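Local coordinates for geranyltranstransferase (Staphylococcus aureus, PDB 1RTR) that condenses isopentenyl diphosphate with allylic diphosphates to make farnesyl diphosphate, a central precursor of isoprenoid biosynthesis, at the interface of chains A and B. Sequence-based numbering; all coordinates share one arbitrary frame. Chains: chain A/B, geranyltranstransferase.

Contact 1: the interface of chains A and B. Residues chain A 134-135, 138-139; chain B 124, 134-135, 138.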
# COMPACT_ATOMS: atom_id res chain seq x y z
N LYS A 134 -12.37 -6.29 10.26
CA LYS A 134 -11.41 -5.37 9.67
C LYS A 134 -10.16 -6.09 9.17
O LYS A 134 -9.67 -5.80 8.07
CB LYS A 134 -11.00 -4.31 10.70
CG LYS A 134 -11.93 -3.12 10.79
CD LYS A 134 -11.29 -2.04 11.62
CE LYS A 134 -11.98 -1.87 12.94
NZ LYS A 134 -11.92 -0.45 13.28
N ILE A 135 -9.65 -7.02 9.97
CA ILE A 135 -8.52 -7.83 9.56
C ILE A 135 -8.84 -8.62 8.29
O ILE A 135 -8.06 -8.62 7.34
CB ILE A 135 -8.03 -8.75 10.73
CG1 ILE A 135 -7.41 -7.90 11.85
CG2 ILE A 135 -7.03 -9.78 10.26
CD1 ILE A 135 -6.34 -6.91 11.40
N LEU A 138 -8.84 -6.31 5.27
CA LEU A 138 -7.48 -5.84 5.00
C LEU A 138 -6.62 -6.94 4.38
O LEU A 138 -5.94 -6.72 3.38
CB LEU A 138 -6.81 -5.33 6.28
CG LEU A 138 -7.15 -3.91 6.71
CD1 LEU A 138 -7.00 -3.76 8.22
CD2 LEU A 138 -6.30 -2.87 6.00
N GLN A 139 -6.68 -8.12 4.99
CA GLN A 139 -5.97 -9.29 4.49
C GLN A 139 -6.34 -9.55 3.04
O GLN A 139 -5.47 -9.72 2.19
CB GLN A 139 -6.31 -10.52 5.32
CG GLN A 139 -5.18 -11.53 5.40
CD GLN A 139 -5.49 -12.67 6.35
OE1 GLN A 139 -4.91 -13.75 6.22
NE2 GLN A 139 -6.42 -12.45 7.30
N SER B 124 -1.42 -7.99 8.83
CA SER B 124 -2.76 -8.59 8.77
C SER B 124 -2.78 -10.08 9.12
O SER B 124 -3.76 -10.57 9.67
CB SER B 124 -3.30 -8.48 7.35
OG SER B 124 -3.95 -7.26 7.18
N LYS B 134 -3.26 -5.82 16.01
CA LYS B 134 -2.96 -5.75 14.58
C LYS B 134 -3.53 -4.45 14.03
O LYS B 134 -2.86 -3.73 13.29
CB LYS B 134 -3.54 -6.94 13.80
CG LYS B 134 -2.97 -8.30 14.18
CD LYS B 134 -2.93 -9.25 12.99
CE LYS B 134 -4.15 -10.16 12.93
NZ LYS B 134 -3.98 -11.31 13.86
N ILE B 135 -4.77 -4.15 14.39
CA ILE B 135 -5.41 -2.94 13.90
C ILE B 135 -4.68 -1.68 14.38
O ILE B 135 -4.48 -0.75 13.60
CB ILE B 135 -6.90 -2.94 14.26
CG1 ILE B 135 -7.64 -3.98 13.41
CG2 ILE B 135 -7.50 -1.54 14.13
CD1 ILE B 135 -7.57 -3.75 11.88
N LEU B 138 -1.35 -1.60 12.42
CA LEU B 138 -1.72 -1.35 11.03
C LEU B 138 -2.16 0.10 10.82
O LEU B 138 -1.77 0.75 9.85
CB LEU B 138 -2.87 -2.27 10.65
CG LEU B 138 -2.96 -3.27 9.51
CD1 LEU B 138 -1.65 -3.61 8.85
CD2 LEU B 138 -3.64 -4.53 10.08

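Contact 2: the interface of chains A and B. Residues chain A 87, 154-155, 158; chain B 30, 106-107, 110.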
# COMPACT_ATOMS: atom_id res chain seq x y z
N MET A 87 5.48 3.09 -18.27
CA MET A 87 4.49 2.03 -18.31
C MET A 87 3.61 2.21 -19.56
O MET A 87 4.12 2.18 -20.67
CB MET A 87 3.68 2.03 -17.00
CG MET A 87 3.19 0.66 -16.54
SD MET A 87 3.98 -0.08 -15.09
CE MET A 87 3.52 1.07 -13.82
N GLN A 154 -0.23 -6.66 -13.60
CA GLN A 154 0.40 -5.56 -14.33
C GLN A 154 1.80 -5.96 -14.76
O GLN A 154 2.22 -5.61 -15.85
CB GLN A 154 0.49 -4.29 -13.48
CG GLN A 154 -0.46 -3.16 -13.89
CD GLN A 154 -0.31 -2.71 -15.34
OE1 GLN A 154 0.77 -2.29 -15.78
NE2 GLN A 154 -1.40 -2.77 -16.08
N MET A 155 2.52 -6.70 -13.91
CA MET A 155 3.85 -7.17 -14.29
C MET A 155 3.72 -8.08 -15.51
O MET A 155 4.34 -7.81 -16.54
CB MET A 155 4.55 -7.91 -13.14
CG MET A 155 5.47 -7.05 -12.28
SD MET A 155 6.95 -6.38 -13.07
CE MET A 155 7.90 -7.86 -13.42
N MET A 158 2.80 -6.17 -18.74
CA MET A 158 3.93 -5.40 -19.27
C MET A 158 4.98 -6.30 -19.90
O MET A 158 5.56 -5.96 -20.92
CB MET A 158 4.58 -4.55 -18.17
CG MET A 158 3.75 -3.41 -17.63
SD MET A 158 3.80 -1.98 -18.69
CE MET A 158 2.08 -1.69 -18.89
N LEU B 30 9.07 -9.92 -10.78
CA LEU B 30 8.55 -9.15 -9.65
C LEU B 30 9.18 -9.57 -8.34
O LEU B 30 9.72 -8.74 -7.61
CB LEU B 30 7.03 -9.26 -9.53
CG LEU B 30 6.18 -8.00 -9.27
CD1 LEU B 30 4.85 -8.38 -8.66
CD2 LEU B 30 6.83 -6.91 -8.44
N TRP B 106 9.81 0.24 -14.99
CA TRP B 106 8.44 -0.24 -14.72
C TRP B 106 8.40 -1.38 -13.70
O TRP B 106 7.53 -1.39 -12.83
CB TRP B 106 7.64 -0.59 -16.00
CG TRP B 106 8.24 -1.61 -16.94
CD1 TRP B 106 9.00 -1.36 -18.05
CD2 TRP B 106 8.09 -3.04 -16.88
NE1 TRP B 106 9.36 -2.53 -18.67
CE2 TRP B 106 8.82 -3.58 -17.98
CE3 TRP B 106 7.44 -3.92 -16.01
CZ2 TRP B 106 8.90 -4.95 -18.21
CZ3 TRP B 106 7.53 -5.28 -16.25
CH2 TRP B 106 8.26 -5.79 -17.35
N THR B 107 9.37 -2.29 -13.79
CA THR B 107 9.49 -3.36 -12.82
C THR B 107 9.76 -2.80 -11.43
O THR B 107 9.12 -3.21 -10.45
CB THR B 107 10.59 -4.34 -13.24
OG1 THR B 107 10.17 -5.04 -14.42
CG2 THR B 107 10.76 -5.46 -12.22
N LEU B 110 6.75 -1.36 -9.82
CA LEU B 110 5.85 -2.42 -9.37
C LEU B 110 6.40 -3.17 -8.16
O LEU B 110 5.63 -3.57 -7.26
CB LEU B 110 5.47 -3.37 -10.52
CG LEU B 110 4.74 -2.79 -11.76
CD1 LEU B 110 4.35 -3.90 -12.71
CD2 LEU B 110 3.52 -1.93 -11.44

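Contact 3: the interface of chains A and B. Residues chain A 30, 34, 110, 113-114; chain B 77, 147, 151-152.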
# COMPACT_ATOMS: atom_id res chain seq x y z
N LEU A 30 0.36 17.40 -3.20
CA LEU A 30 0.10 15.97 -3.03
C LEU A 30 -1.38 15.64 -2.96
O LEU A 30 -1.87 14.80 -3.70
CB LEU A 30 0.83 15.41 -1.80
CG LEU A 30 0.78 13.90 -1.53
CD1 LEU A 30 1.33 13.07 -2.69
CD2 LEU A 30 1.52 13.57 -0.27
N MET A 34 -3.83 13.75 -5.51
CA MET A 34 -4.63 12.60 -5.07
C MET A 34 -6.09 12.80 -5.45
O MET A 34 -6.69 11.94 -6.11
CB MET A 34 -4.51 12.39 -3.55
CG MET A 34 -3.17 11.80 -3.06
SD MET A 34 -2.79 12.09 -1.29
CE MET A 34 -3.82 10.91 -0.54
N LEU A 110 4.13 9.55 -6.17
CA LEU A 110 3.85 9.72 -4.75
C LEU A 110 2.35 9.87 -4.47
O LEU A 110 1.87 9.43 -3.42
CB LEU A 110 4.67 10.89 -4.18
CG LEU A 110 6.21 10.76 -4.24
CD1 LEU A 110 6.90 12.05 -3.90
CD2 LEU A 110 6.77 9.63 -3.35
N ASP A 113 1.33 6.23 -4.43
CA ASP A 113 1.79 5.61 -3.18
C ASP A 113 0.94 6.00 -1.97
O ASP A 113 0.61 5.15 -1.13
CB ASP A 113 3.24 5.96 -2.93
CG ASP A 113 4.16 5.33 -3.95
OD1 ASP A 113 5.37 5.66 -3.97
OD2 ASP A 113 3.75 4.51 -4.80
N ALA A 114 0.58 7.29 -1.90
CA ALA A 114 -0.23 7.80 -0.82
C ALA A 114 -1.63 7.18 -0.84
O ALA A 114 -2.18 6.82 0.21
CB ALA A 114 -0.29 9.34 -0.88
N TYR B 77 10.75 -0.19 -0.12
CA TYR B 77 9.92 0.28 -1.23
C TYR B 77 10.12 1.77 -1.52
O TYR B 77 10.17 2.17 -2.69
CB TYR B 77 8.43 -0.04 -1.02
CG TYR B 77 7.54 1.16 -0.88
CD1 TYR B 77 6.99 1.50 0.36
CD2 TYR B 77 7.26 1.99 -1.96
CE1 TYR B 77 6.18 2.62 0.51
CE2 TYR B 77 6.45 3.11 -1.82
CZ TYR B 77 5.91 3.41 -0.59
OH TYR B 77 5.10 4.50 -0.45
N HIS B 147 0.33 10.26 3.46
CA HIS B 147 0.49 11.63 2.97
C HIS B 147 0.86 12.64 4.05
O HIS B 147 1.38 13.72 3.74
CB HIS B 147 -0.73 12.08 2.16
CG HIS B 147 -1.97 12.29 2.98
ND1 HIS B 147 -2.52 13.54 3.18
CD2 HIS B 147 -2.78 11.41 3.63
CE1 HIS B 147 -3.61 13.42 3.93
NE2 HIS B 147 -3.78 12.15 4.21
N VAL B 151 5.42 9.68 2.81
CA VAL B 151 5.33 10.19 1.43
C VAL B 151 5.13 11.69 1.36
O VAL B 151 5.70 12.33 0.49
CB VAL B 151 4.38 9.37 0.43
CG1 VAL B 151 3.91 8.05 1.00
CG2 VAL B 151 3.21 10.21 -0.10
N GLY B 152 4.35 12.27 2.27
CA GLY B 152 4.23 13.71 2.37
C GLY B 152 5.58 14.37 2.62
O GLY B 152 5.88 15.43 2.07
O HOH W 1 -1.74 8.29 2.68

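Contact 4: the interface of chains A and B. Residues chain A 77, 81, 87, 113, 151; chain B 81, 109-110, 113.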
# COMPACT_ATOMS: atom_id res chain seq x y z
N TYR A 77 -5.14 4.55 -7.66
CA TYR A 77 -3.68 4.49 -7.59
C TYR A 77 -3.09 3.64 -8.72
O TYR A 77 -2.06 4.00 -9.29
CB TYR A 77 -3.19 3.99 -6.21
CG TYR A 77 -2.33 2.75 -6.25
CD1 TYR A 77 -1.00 2.79 -6.70
CD2 TYR A 77 -2.84 1.52 -5.84
CE1 TYR A 77 -0.21 1.63 -6.75
CE2 TYR A 77 -2.06 0.35 -5.88
CZ TYR A 77 -0.75 0.42 -6.32
OH TYR A 77 0.01 -0.72 -6.35
N HIS A 81 -0.31 5.04 -11.64
CA HIS A 81 0.94 4.35 -11.97
C HIS A 81 0.92 3.79 -13.40
O HIS A 81 1.90 3.98 -14.13
CB HIS A 81 1.30 3.27 -10.95
CG HIS A 81 1.89 3.81 -9.68
ND1 HIS A 81 1.65 5.10 -9.23
CD2 HIS A 81 2.68 3.23 -8.75
CE1 HIS A 81 2.28 5.28 -8.08
NE2 HIS A 81 2.91 4.16 -7.77
N MET A 87 5.48 3.09 -18.27
CA MET A 87 4.49 2.03 -18.31
C MET A 87 3.61 2.21 -19.56
O MET A 87 4.12 2.18 -20.67
CB MET A 87 3.68 2.03 -17.00
CG MET A 87 3.19 0.66 -16.54
SD MET A 87 3.98 -0.08 -15.09
CE MET A 87 3.52 1.07 -13.82
N ASP A 113 1.33 6.23 -4.43
CA ASP A 113 1.79 5.61 -3.18
C ASP A 113 0.94 6.00 -1.97
O ASP A 113 0.61 5.15 -1.13
CB ASP A 113 3.24 5.96 -2.93
CG ASP A 113 4.16 5.33 -3.95
OD1 ASP A 113 5.37 5.66 -3.97
OD2 ASP A 113 3.75 4.51 -4.80
N VAL A 151 -1.06 -6.12 -8.79
CA VAL A 151 0.24 -5.68 -9.34
C VAL A 151 0.99 -6.78 -10.10
O VAL A 151 1.70 -6.48 -11.05
CB VAL A 151 1.18 -4.79 -8.41
CG1 VAL A 151 0.55 -4.47 -7.11
CG2 VAL A 151 2.59 -5.39 -8.24
N HIS B 81 11.45 3.55 -4.94
CA HIS B 81 10.80 4.67 -5.60
C HIS B 81 11.69 5.90 -5.60
O HIS B 81 11.75 6.62 -6.61
CB HIS B 81 9.42 4.93 -5.01
CG HIS B 81 8.36 4.00 -5.52
ND1 HIS B 81 7.01 4.21 -5.31
CD2 HIS B 81 8.45 2.85 -6.23
CE1 HIS B 81 6.32 3.24 -5.87
NE2 HIS B 81 7.16 2.40 -6.44
N ILE B 109 9.09 0.20 -10.22
CA ILE B 109 7.87 0.80 -9.68
C ILE B 109 6.95 -0.27 -9.08
O ILE B 109 6.44 -0.11 -7.95
CB ILE B 109 7.11 1.60 -10.77
CG1 ILE B 109 7.91 2.84 -11.17
CG2 ILE B 109 5.71 1.97 -10.30
CD1 ILE B 109 7.68 3.24 -12.62
N LEU B 110 6.75 -1.36 -9.82
CA LEU B 110 5.85 -2.42 -9.37
C LEU B 110 6.40 -3.17 -8.16
O LEU B 110 5.63 -3.57 -7.26
CB LEU B 110 5.47 -3.37 -10.52
CG LEU B 110 4.74 -2.79 -11.76
CD1 LEU B 110 4.35 -3.90 -12.71
CD2 LEU B 110 3.52 -1.93 -11.44
N ASP B 113 5.40 -0.93 -5.23
CA ASP B 113 3.97 -1.06 -4.93
C ASP B 113 3.69 -2.39 -4.22
O ASP B 113 2.94 -2.44 -3.22
CB ASP B 113 3.14 -0.95 -6.21
CG ASP B 113 3.25 0.42 -6.87
OD1 ASP B 113 2.89 0.54 -8.07
OD2 ASP B 113 3.68 1.45 -6.29

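Contact 1: the interface of chains A and B
A mainly apolar helix-to-helix interface forms where A:Ile135 meets its own counterpart, B:Ile135, joining the two subunits of the homodimer. The two isoleucines run antiparallel alongside each other, and their delta-methyls touch, A:Ile135 CD1 lying 3.4 Å from B:Ile135 CD1. In both residues CG1 stands opposite the carbonyl carbon (chi1 -68° in A:Ile135 and -71° in B:Ile135), a shared torsion that carries each CD1 branch toward the opposite helix. Each methyl also rests on the aliphatic base of the opposite lysine: A:Lys134 CB is 3.7 Å from B:Ile135 CD1, and A:Ile135 CD1 is as far from B:Lys134 CB. These lysines lie roughly perpendicular to the isoleucines. Next along, A:Leu138 and B:Leu138 point their ends at one another, with A:Leu138 CD1 3.9 Å from B:Leu138 CD2. The other branch of A:Ile135, CG2, points to the end of a second helix and lies 3.4 Å from the carbonyl oxygen B:Ser124 O. Beside it, the B:Ser124 hydroxyl OG packs against A:Leu138 CB at 3.6 Å. The patch thus pairs helix 131-145 of both chains and adds the last residue of helix 105-124 of chain B within the all-helical prenyl synthase fold.

Contact 2: the interface of chains A and B
A:Met155 fills the apolar centre, its bent side chain lying among B:Leu110, B:Leu30 and B:Trp106. Both chi2 and chi3 are near -66°, and this double bend gives each neighbour a different part of the chain. The methylene A:Met155 CG packs 3.4 Å from B:Leu110 CD1, the two side chains passing flank to flank with their ends pointing opposite ways, and it is also pressed closely on B:Leu30. The sulfur then turns to the indole, with A:Met155 SD 3.4 Å from B:Trp106 CZ3. A:Met158 comes over a face of the same indole: its CB sits 3.7 Å from the centroid of the six-membered ring of B:Trp106 in a CH-pi contact. On the opposite face of the indole lies B:Thr107 OG1, offset toward the rim. A:Met87 reaches in from a loop, its SD 3.8 Å from B:Trp106 CB and its methyl CE 3.8 Å from B:Leu110 CD2. Toward the polar rim, A:Met155 CE ends 3.9 Å from B:Thr107 CG2, close to the threonine hydroxyl, while A:Gln154 contributes its CB to B:Leu110. Helix 150-159 of chain A, assisted by the loop holding A:Met87, therefore lies against the start of helix 105-124 and the first residue of helix 30-38 of chain B.

Contact 3: the interface of chains A and B
A:Asp113 and B:Tyr77 lie side by side, heading opposite ways, with carboxylate and phenol planes 83° apart. The oxygen A:Asp113 OD1 lies at the ring edge, in its plane, 3.5 Å from B:Tyr77 CE2, while the phenol OH comes against the aspartate CB. The edge of the aromatic ring, rather than its face, therefore meets the carboxylate, an approach that a slightly positive C-H rim would favour. Around B:Val151 the packing is mainly aliphatic: A:Leu30 stands nearly perpendicular to it, and A:Ala114 CB is 3.7 Å from B:Val151 CG2. The same valine methyl lies close to the backbone oxygen of A:Leu110. With CG opposite the backbone N (chi1 -175°), A:Leu30 extends its CD2 at a slant to B:His147, reaching CB at 3.6 Å. A:Met34 brings its sulfur squarely across to the same B:His147 CB, 4.0 Å away. Water 1 bridges the chains, lying 2.9 Å from A:Ala114 O and 3.0 Å from B:His147 N, at the edge of the B:His147 ring and in its plane. The site fastens helices 30-38 and 105-124 of chain A to helices 65-82 and 150-159 of chain B and the loop holding B:His147, joining the subunits through aliphatic packing, a water bridge and the edge-on carboxylate-phenol contact.

Contact 4: the interface of chains A and B
Helix 65-83 of chain A and helix 65-82 of chain B meet around helix 105-124 of both chains, with helix 150-159 of chain A and the loop holding A:Met87 at the side. One polar contact joins A:Asp113 and B:His81, which come from opposite directions with their planes nearly coplanar, 20° apart. B:His81 ND1 donates to A:Asp113 OD1 at 2.6 Å; the oxygen receives it on its syn lone pair and lies close to the plane of the B:His81 ring. The other ring nitrogen, B:His81 NE2, gives a 3.0 Å bond to the carbonyl B:Ile109 O that is almost straight, 179° at the hydrogen. Held on both sides, the B:His81 ring has its rotation fixed. As modelled, A:His81 NE2 donates to A:Asp113 OD2 (3.1 Å), so the aspartate would join histidines of both subunits. A:His81 NE2 also lies 3.2 Å from B:Asp113 OD2, a possible further bond. Both depend on a doubtful ring orientation: carbon A:His81 CD2 faces B:Asp113 OD1 unusually closely, and a half-turn would put ND1 there. B:Asp113 OD1 also sits at the A:Tyr77 ring edge, in its plane, with carboxylate and ring about perpendicular. A:Tyr77 CD1 lies over the centre of the A:His81 ring. Each His81 directly precedes the first aspartate-rich motif, so this network may help position that motif. Farther along, the methyl A:Val151 CG2 rests 3.7 Å from the backbone oxygen B:Leu110 O.

The four contacts are parts of one two-fold symmetric dimer interface. Contacts 2 and 4 lie about 8 Å apart between the centres of their C-alpha atoms and share A:Met87 and B:Leu110; contacts 3 and 4 are about 11 Å apart, share A:Asp113 and hold twin Asp113-Tyr77 pairs. Contact 1 stands about 21 to 26 Å from the others. Helix 150-159 serves contacts 2, 3 and 4, while helix 105-124 runs through all four, ending at contact 1. It thus links a distant apolar patch to a region that includes A:Met87 of the first aspartate-rich motif, which could tie dimerisation to active-site architecture.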